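Local coordinates for salivary nitrophorin (Cimex lectularius, PDB 2IMQ), which carries nitric oxide on a heme group and releases it into the victim during feeding, causing vasodilation, at residues V9-W14 / V39-V44; Y73-N78 / G85-C90. All coordinates share one frame; numbering follows the deposited sequence.

Contact 1 of 2, residues V9-W14 / V39-V44; sequences VHTVSW and VIAVAV. With HEM (protoporphyrin IX containing Fe), chain B.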
loop_
_atom_site.group_PDB
_atom_site.type_symbol
_atom_site.label_atom_id
_atom_site.label_comp_id
_atom_site.label_asym_id
_atom_site.label_seq_id
_atom_site.Cartn_x
_atom_site.Cartn_y
_atom_site.Cartn_z
ATOM N N VAL A 9 -1.324 0.084 -13.405
ATOM C CA VAL A 9 -1.304 -0.573 -12.120
ATOM C C VAL A 9 -2.123 0.284 -11.193
ATOM O O VAL A 9 -1.946 1.508 -11.171
ATOM C CB VAL A 9 0.154 -0.666 -11.523
ATOM C CG1 VAL A 9 0.158 -1.341 -10.133
ATOM C CG2 VAL A 9 1.064 -1.346 -12.501
ATOM N N HIS A 10 -3.055 -0.347 -10.474
ATOM C CA HIS A 10 -3.755 0.286 -9.338
ATOM C C HIS A 10 -3.296 -0.382 -8.071
ATOM O O HIS A 10 -3.209 -1.607 -8.012
ATOM C CB HIS A 10 -5.282 0.117 -9.455
ATOM C CG HIS A 10 -5.911 0.937 -10.542
ATOM N ND1 HIS A 10 -7.279 1.133 -10.629
ATOM C CD2 HIS A 10 -5.357 1.611 -11.581
ATOM C CE1 HIS A 10 -7.530 1.885 -11.689
ATOM N NE2 HIS A 10 -6.389 2.174 -12.294
ATOM N N THR A 11 -3.007 0.420 -7.074
ATOM C CA THR A 11 -2.740 -0.080 -5.740
ATOM C C THR A 11 -3.675 0.552 -4.754
ATOM O O THR A 11 -4.028 1.732 -4.884
ATOM C CB THR A 11 -1.269 0.213 -5.318
ATOM O OG1 THR A 11 -1.033 1.621 -5.201
ATOM C CG2 THR A 11 -0.286 -0.346 -6.336
ATOM N N VAL A 12 -4.070 -0.210 -3.753
ATOM C CA VAL A 12 -4.785 0.348 -2.641
ATOM C C VAL A 12 -4.270 -0.209 -1.358
ATOM O O VAL A 12 -4.027 -1.417 -1.266
ATOM C CB VAL A 12 -6.336 0.170 -2.804
ATOM C CG1 VAL A 12 -6.752 -1.292 -2.784
ATOM C CG2 VAL A 12 -7.099 0.933 -1.763
ATOM N N SER A 13 -4.113 0.646 -0.367
ATOM C CA SER A 13 -3.845 0.122 0.923
ATOM C C SER A 13 -4.725 0.782 1.973
ATOM O O SER A 13 -5.203 1.947 1.810
ATOM C CB SER A 13 -2.407 0.242 1.287
ATOM O OG SER A 13 -2.051 1.540 1.700
ATOM N N TRP A 14 -4.914 0.050 3.054
ATOM C CA TRP A 14 -5.787 0.506 4.117
ATOM C C TRP A 14 -5.338 -0.094 5.412
ATOM O O TRP A 14 -5.267 -1.313 5.571
ATOM C CB TRP A 14 -7.186 0.049 3.802
ATOM C CG TRP A 14 -8.270 0.652 4.594
ATOM C CD1 TRP A 14 -8.203 1.643 5.536
ATOM C CD2 TRP A 14 -9.640 0.390 4.381
ATOM N NE1 TRP A 14 -9.475 1.933 5.981
ATOM C CE2 TRP A 14 -10.372 1.171 5.279
ATOM C CE3 TRP A 14 -10.331 -0.467 3.521
ATOM C CZ2 TRP A 14 -11.753 1.132 5.318
ATOM C CZ3 TRP A 14 -11.680 -0.506 3.587
ATOM C CH2 TRP A 14 -12.374 0.291 4.450
ATOM N N VAL A 39 -2.770 -4.540 -13.625
ATOM C CA VAL A 39 -2.374 -5.135 -12.358
ATOM C C VAL A 39 -3.073 -4.375 -11.232
ATOM O O VAL A 39 -3.185 -3.147 -11.295
ATOM C CB VAL A 39 -0.831 -5.028 -12.168
ATOM C CG1 VAL A 39 -0.444 -5.560 -10.821
ATOM C CG2 VAL A 39 -0.171 -5.711 -13.356
ATOM N N ILE A 40 -3.557 -5.123 -10.260
ATOM C CA ILE A 40 -4.122 -4.508 -9.041
ATOM C C ILE A 40 -3.511 -5.143 -7.820
ATOM O O ILE A 40 -3.406 -6.377 -7.723
ATOM C CB ILE A 40 -5.657 -4.758 -8.983
ATOM C CG1 ILE A 40 -6.397 -4.132 -10.165
ATOM C CG2 ILE A 40 -6.241 -4.199 -7.728
ATOM C CD1 ILE A 40 -7.877 -4.560 -10.265
ATOM N N ALA A 41 -3.067 -4.313 -6.874
ATOM C CA ALA A 41 -2.530 -4.810 -5.626
ATOM C C ALA A 41 -3.321 -4.192 -4.467
ATOM O O ALA A 41 -3.620 -2.990 -4.513
ATOM C CB ALA A 41 -1.088 -4.492 -5.493
ATOM N N VAL A 42 -3.656 -5.022 -3.505
ATOM C CA VAL A 42 -4.408 -4.643 -2.310
ATOM C C VAL A 42 -3.644 -4.997 -1.052
ATOM O O VAL A 42 -3.323 -6.160 -0.849
ATOM C CB VAL A 42 -5.773 -5.396 -2.276
ATOM C CG1 VAL A 42 -6.595 -4.963 -1.062
ATOM C CG2 VAL A 42 -6.539 -5.146 -3.621
ATOM N N ALA A 43 -3.361 -4.026 -0.208
ATOM C CA ALA A 43 -2.614 -4.271 1.014
ATOM C C ALA A 43 -3.477 -3.777 2.177
ATOM O O ALA A 43 -4.047 -2.673 2.161
ATOM C CB ALA A 43 -1.273 -3.545 1.036
ATOM N N VAL A 44 -3.528 -4.573 3.207
ATOM C CA VAL A 44 -4.200 -4.187 4.440
ATOM C C VAL A 44 -3.307 -4.431 5.638
ATOM O O VAL A 44 -2.416 -5.284 5.617
ATOM C CB VAL A 44 -5.523 -4.903 4.672
ATOM C CG1 VAL A 44 -6.502 -4.443 3.738
ATOM C CG2 VAL A 44 -5.382 -6.386 4.598
HETATM C CHA HEM B . -8.391 -12.698 1.840
HETATM C CHB HEM B . -8.962 -7.896 1.503
HETATM C CHC HEM B . -10.182 -7.725 6.156
HETATM C CHD HEM B . -9.336 -12.392 6.638
HETATM C C1A HEM B . -8.464 -11.440 1.315
HETATM C C2A HEM B . -8.239 -11.067 -0.062
HETATM C C3A HEM B . -8.370 -9.717 -0.122
HETATM C C4A HEM B . -8.708 -9.226 1.183
HETATM C CMA HEM B . -8.253 -8.869 -1.375
HETATM C CAA HEM B . -7.916 -11.998 -1.252
HETATM C CBA HEM B . -9.305 -12.250 -1.900
HETATM C CGA HEM B . -9.208 -13.229 -3.061
HETATM O O1A HEM B . -9.133 -14.431 -2.811
HETATM O O2A HEM B . -9.273 -12.809 -4.243
HETATM C C1B HEM B . -9.355 -7.453 2.727
HETATM C C2B HEM B . -9.680 -6.084 3.046
HETATM C C3B HEM B . -10.025 -6.020 4.327
HETATM C C4B HEM B . -9.943 -7.356 4.859
HETATM C CMB HEM B . -9.575 -5.074 1.958
HETATM C CAB HEM B . -10.432 -4.812 5.156
HETATM C CBB HEM B . -10.891 -3.694 4.576
HETATM C C1C HEM B . -10.117 -8.959 6.734
HETATM C C2C HEM B . -10.331 -9.287 8.121
HETATM C C3C HEM B . -10.155 -10.602 8.221
HETATM C C4C HEM B . -9.697 -11.107 6.965
HETATM C CMC HEM B . -10.874 -8.358 9.212
HETATM C CAC HEM B . -10.308 -11.441 9.482
HETATM C CBC HEM B . -9.581 -11.216 10.574
HETATM C C1D HEM B . -8.958 -12.873 5.404
HETATM C C2D HEM B . -8.520 -14.228 5.172
HETATM C C3D HEM B . -8.263 -14.331 3.704
HETATM C C4D HEM B . -8.532 -13.027 3.157
HETATM C CMD HEM B . -8.395 -15.347 6.206
HETATM C CAD HEM B . -7.765 -15.614 3.014
HETATM C CBD HEM B . -8.926 -16.594 3.067
HETATM C CGD HEM B . -8.683 -17.742 2.137
HETATM O O1D HEM B . -9.581 -18.644 2.092
HETATM O O2D HEM B . -7.608 -17.734 1.469
HETATM N NA HEM B . -8.767 -10.308 2.062
HETATM N NB HEM B . -9.501 -8.204 3.860
HETATM N NC HEM B . -9.705 -10.078 6.074
HETATM N ND HEM B . -8.927 -12.196 4.191
HETATM FE FE HEM B . -9.365 -10.228 4.026
#

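Contact 2 of 2, residues Y73-N78 / G85-C90; sequences YTKLKN and GLTVYC. With HEM (protoporphyrin IX containing Fe), chain B.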
loop_
_atom_site.group_PDB
_atom_site.type_symbol
_atom_site.label_atom_id
_atom_site.label_comp_id
_atom_site.label_asym_id
_atom_site.label_seq_id
_atom_site.Cartn_x
_atom_site.Cartn_y
_atom_site.Cartn_z
ATOM N N TYR A 73 -9.402 -10.810 -14.458
ATOM C CA TYR A 73 -8.228 -10.935 -13.601
ATOM C C TYR A 73 -7.974 -12.319 -13.044
ATOM O O TYR A 73 -8.906 -13.070 -12.740
ATOM C CB TYR A 73 -8.358 -9.989 -12.396
ATOM C CG TYR A 73 -8.351 -8.530 -12.771
ATOM C CD1 TYR A 73 -9.518 -7.847 -12.977
ATOM C CD2 TYR A 73 -7.156 -7.841 -12.970
ATOM C CE1 TYR A 73 -9.515 -6.542 -13.354
ATOM C CE2 TYR A 73 -7.144 -6.537 -13.408
ATOM C CZ TYR A 73 -8.323 -5.860 -13.556
ATOM O OH TYR A 73 -8.367 -4.549 -13.946
ATOM N N THR A 74 -6.697 -12.626 -12.882
ATOM C CA THR A 74 -6.236 -13.772 -12.192
ATOM C C THR A 74 -5.595 -13.281 -10.866
ATOM O O THR A 74 -4.779 -12.396 -10.900
ATOM C CB THR A 74 -5.162 -14.457 -13.088
ATOM O OG1 THR A 74 -5.792 -15.058 -14.239
ATOM C CG2 THR A 74 -4.491 -15.595 -12.382
ATOM N N LYS A 75 -5.895 -13.943 -9.761
ATOM C CA LYS A 75 -5.218 -13.657 -8.474
ATOM C C LYS A 75 -3.861 -14.373 -8.503
ATOM O O LYS A 75 -3.814 -15.617 -8.541
ATOM C CB LYS A 75 -6.039 -14.130 -7.290
ATOM C CG LYS A 75 -5.275 -13.985 -5.971
ATOM C CD LYS A 75 -6.075 -14.468 -4.815
ATOM C CE LYS A 75 -6.113 -15.967 -4.745
ATOM N NZ LYS A 75 -7.001 -16.376 -3.655
ATOM N N LEU A 76 -2.771 -13.618 -8.606
ATOM C CA LEU A 76 -1.427 -14.182 -8.573
ATOM C C LEU A 76 -1.106 -14.736 -7.207
ATOM O O LEU A 76 -0.529 -15.807 -7.063
ATOM C CB LEU A 76 -0.398 -13.169 -9.029
ATOM C CG LEU A 76 -0.519 -12.709 -10.464
ATOM C CD1 LEU A 76 0.610 -11.814 -10.872
ATOM C CD2 LEU A 76 -0.620 -13.907 -11.423
ATOM N N LYS A 77 -1.436 -13.984 -6.161
ATOM C CA LYS A 77 -1.180 -14.432 -4.810
ATOM C C LYS A 77 -1.977 -13.595 -3.797
ATOM O O LYS A 77 -2.147 -12.386 -3.963
ATOM C CB LYS A 77 0.313 -14.268 -4.472
ATOM C CG LYS A 77 0.749 -14.969 -3.188
ATOM C CD LYS A 77 0.739 -16.504 -3.326
ATOM C CE LYS A 77 1.161 -17.210 -1.999
ATOM N NZ LYS A 77 0.572 -16.749 -0.698
ATOM N N ASN A 78 -2.470 -14.252 -2.759
ATOM C CA ASN A 78 -2.846 -13.619 -1.476
ATOM C C ASN A 78 -1.974 -14.156 -0.401
ATOM O O ASN A 78 -1.747 -15.393 -0.331
ATOM C CB ASN A 78 -4.305 -13.918 -1.117
ATOM C CG ASN A 78 -4.671 -13.535 0.292
ATOM O OD1 ASN A 78 -4.727 -14.379 1.194
ATOM N ND2 ASN A 78 -4.846 -12.240 0.523
ATOM N N GLY A 85 -1.988 -8.186 5.093
ATOM C CA GLY A 85 -2.522 -8.931 3.969
ATOM C C GLY A 85 -2.048 -8.241 2.686
ATOM O O GLY A 85 -2.080 -7.001 2.577
ATOM N N LEU A 86 -1.605 -9.028 1.700
ATOM C CA LEU A 86 -1.245 -8.490 0.407
ATOM C C LEU A 86 -1.779 -9.428 -0.662
ATOM O O LEU A 86 -1.505 -10.628 -0.634
ATOM C CB LEU A 86 0.271 -8.409 0.222
ATOM C CG LEU A 86 0.827 -7.869 -1.097
ATOM C CD1 LEU A 86 0.391 -6.414 -1.370
ATOM C CD2 LEU A 86 2.329 -8.028 -1.117
ATOM N N THR A 87 -2.500 -8.851 -1.618
ATOM C CA THR A 87 -3.046 -9.605 -2.745
ATOM C C THR A 87 -2.628 -8.892 -4.013
ATOM O O THR A 87 -2.763 -7.672 -4.109
ATOM C CB THR A 87 -4.562 -9.700 -2.634
ATOM O OG1 THR A 87 -4.920 -10.219 -1.350
ATOM C CG2 THR A 87 -5.105 -10.657 -3.693
ATOM N N VAL A 88 -2.223 -9.670 -5.041
ATOM C CA VAL A 88 -1.894 -9.129 -6.331
ATOM C C VAL A 88 -2.730 -9.849 -7.392
ATOM O O VAL A 88 -2.739 -11.080 -7.401
ATOM C CB VAL A 88 -0.380 -9.254 -6.639
ATOM C CG1 VAL A 88 -0.083 -8.623 -7.939
ATOM C CG2 VAL A 88 0.436 -8.562 -5.528
ATOM N N TYR A 89 -3.374 -9.070 -8.244
ATOM C CA TYR A 89 -4.154 -9.568 -9.369
ATOM C C TYR A 89 -3.540 -9.038 -10.647
ATOM O O TYR A 89 -3.011 -7.924 -10.711
ATOM C CB TYR A 89 -5.597 -9.037 -9.295
ATOM C CG TYR A 89 -6.353 -9.400 -8.087
ATOM C CD1 TYR A 89 -6.394 -8.543 -7.011
ATOM C CD2 TYR A 89 -7.046 -10.586 -7.989
ATOM C CE1 TYR A 89 -7.119 -8.857 -5.880
ATOM C CE2 TYR A 89 -7.777 -10.903 -6.864
ATOM C CZ TYR A 89 -7.821 -10.018 -5.787
ATOM O OH TYR A 89 -8.495 -10.340 -4.642
ATOM N N CYS A 90 -3.647 -9.852 -11.722
ATOM C CA CYS A 90 -3.201 -9.398 -13.011
ATOM C C CYS A 90 -4.160 -9.906 -14.058
ATOM O O CYS A 90 -4.692 -10.991 -13.903
ATOM C CB CYS A 90 -1.793 -9.916 -13.291
ATOM S SG CYS A 90 -0.997 -9.401 -14.875
HETATM C CHA HEM B . -8.391 -12.698 1.840
HETATM C CHB HEM B . -8.962 -7.896 1.503
HETATM C CHC HEM B . -10.182 -7.725 6.156
HETATM C CHD HEM B . -9.336 -12.392 6.638
HETATM C C1A HEM B . -8.464 -11.440 1.315
HETATM C C2A HEM B . -8.239 -11.067 -0.062
HETATM C C3A HEM B . -8.370 -9.717 -0.122
HETATM C C4A HEM B . -8.708 -9.226 1.183
HETATM C CMA HEM B . -8.253 -8.869 -1.375
HETATM C CAA HEM B . -7.916 -11.998 -1.252
HETATM C CBA HEM B . -9.305 -12.250 -1.900
HETATM C CGA HEM B . -9.208 -13.229 -3.061
HETATM O O1A HEM B . -9.133 -14.431 -2.811
HETATM O O2A HEM B . -9.273 -12.809 -4.243
HETATM C C1B HEM B . -9.355 -7.453 2.727
HETATM C C2B HEM B . -9.680 -6.084 3.046
HETATM C C3B HEM B . -10.025 -6.020 4.327
HETATM C C4B HEM B . -9.943 -7.356 4.859
HETATM C CMB HEM B . -9.575 -5.074 1.958
HETATM C CAB HEM B . -10.432 -4.812 5.156
HETATM C CBB HEM B . -10.891 -3.694 4.576
HETATM C C1C HEM B . -10.117 -8.959 6.734
HETATM C C2C HEM B . -10.331 -9.287 8.121
HETATM C C3C HEM B . -10.155 -10.602 8.221
HETATM C C4C HEM B . -9.697 -11.107 6.965
HETATM C CMC HEM B . -10.874 -8.358 9.212
HETATM C CAC HEM B . -10.308 -11.441 9.482
HETATM C CBC HEM B . -9.581 -11.216 10.574
HETATM C C1D HEM B . -8.958 -12.873 5.404
HETATM C C2D HEM B . -8.520 -14.228 5.172
HETATM C C3D HEM B . -8.263 -14.331 3.704
HETATM C C4D HEM B . -8.532 -13.027 3.157
HETATM C CMD HEM B . -8.395 -15.347 6.206
HETATM C CAD HEM B . -7.765 -15.614 3.014
HETATM C CBD HEM B . -8.926 -16.594 3.067
HETATM C CGD HEM B . -8.683 -17.742 2.137
HETATM O O1D HEM B . -9.581 -18.644 2.092
HETATM O O2D HEM B . -7.608 -17.734 1.469
HETATM N NA HEM B . -8.767 -10.308 2.062
HETATM N NB HEM B . -9.501 -8.204 3.860
HETATM N NC HEM B . -9.705 -10.078 6.074
HETATM N ND HEM B . -8.927 -12.196 4.191
HETATM FE FE HEM B . -9.365 -10.228 4.026
#

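Contact 1 of 2, residues V9-W14 / V39-V44
Val-12 and Val-42 sit side by side on neighbouring parallel strands and point the same way. CG1 of Val-12 meets CG2 of Val-42 at 3.9 Å. CG1 of Val-12 lies between the backbone N and the carbonyl carbon (chi1 65°), which brings this methyl against Val-42. The tightest fit is between the backbones. Five hydrogen bonds alternate along the strands, starting with His-10 N to Val-39 O at 2.9 Å. The last, Trp-14 N to Ala-43 O, is the most bent, with an angle of 144° at the hydrogen. The carbonyl oxygens of Val-39, His-10, Ala-41, Val-12 and Ala-43 each also receive a CA-H contact. On the face of Thr-11, Ser-13, Ala-41 and Ala-43 the side chains are small: CB of Ser-13 lies 4.0 Å from CB of Ala-43. The two strands belong to a beta-alpha-beta unit, strand 6-17, helix 26-29 and strand 39-46, in the six-stranded sheet of a DNase I-like beta sandwich. This face, with Val-9 and Val-39, looks onto the second sheet, where Phe-131 and Ile-169 cover it. Ser-13 OG is hydrogen-bonded to Asp-243 there. The other face is tight in the middle, at Val-12 and Val-42, and loosens only at its ends. CB of His-10 and CG1 of Ile-40 are 4.4 Å apart, and the imidazole swings away, so that ND1 bonds to Leu-29 O. The Trp-14 ring also leaves its strand partner; NE1 bonds to His-271 O. No residue here reaches open solvent, and the heme lies against the Trp-14 and Val-44 end of this face. Its vinyl carbon CBB comes obliquely to the Trp-14 ring, 3.4 Å from CZ3. Val-44 CG1, anti to its own carbonyl carbon, reaches the heme methyl CMB at 3.6 Å.

Contact 2 of 2, residues Y73-N78 / G85-C90
Lys-75 crosses the Tyr-89 ring obliquely, its CB 3.7 Å from CE2 of Tyr-89. The lysine chain runs out with CG anti to the backbone N (chi1 173°). CG seats in the notch between the Tyr-89 ring and Thr-87, 4.0 Å from the CG2 methyl of Thr-87. The chain then bends at chi3, and NZ bonds to heme O1A at 3.0 Å. The Tyr-89 hydroxyl donates a hydrogen bond to the other oxygen of the same propionate, O2A, at 2.6 Å. O2A lies at the ring edge and in the ring plane. These two donors hold both carboxylate oxygens and probably favour its charged form. Further along this face, Asn-78 and Thr-87 lie together against heme CAA, the first propionate carbon. Asn-78 ND2 joins them by a nearly straight bond to Thr-87 OG1, 2.8 Å long, with the oxygen in the amide plane. The strands form an antiparallel hairpin with a classic beta bulge. Two residues, Leu-76 and Lys-77, stand opposite the single Val-88. Val-88 O accepts Leu-76 N at 2.8 Å and, weakly, Lys-77 N. The extra residue turns Leu-76 toward the partner strand. Its CD1 is a bump that settles between Val-88 CG1 and Cys-90 CB, 3.9 Å from Cys-90 CB. Lys-77, the second bulge residue, bonds through NZ to Asn-78 O, from above the carbonyl plane, and to Thr-79 OG1. At the start of the segment, the Tyr-73 ring edges CD2 up to the chain where Tyr-89 passes into Cys-90, 4.2 Å from CB of Tyr-89. Helix 57-70 packs over Tyr-73 and Tyr-89 through Leu-68, with Phe-64 also on Tyr-89. Phe-122 of strand 116-124, in the second sheet, covers Leu-76 and Val-88, while strand 39-46 continues the sheet beside 85-90.

How the contacts relate
Both contacts lie in the same six-stranded sheet, where strands 39-46 and 84-91 are neighbours. Contact 1 is in the buried middle of the sheet. Contact 2 reaches its outermost strand, 73-80, and is only partly buried. Probable backbone hydrogen bonds join them: Tyr-89 N with Ile-40 O at 2.7 Å, and Val-42 N with Thr-87 O at 2.9 Å. Ile-40 CD1 also packs on Tyr-73 CZ at 3.6 Å. The pairing is regular and parallel in contact 1, but antiparallel and bulged in contact 2. Both touch the heme. Contact 1 meets its vinyl and methyl edge with apolar groups, whereas contact 2 binds a propionate with polar ones.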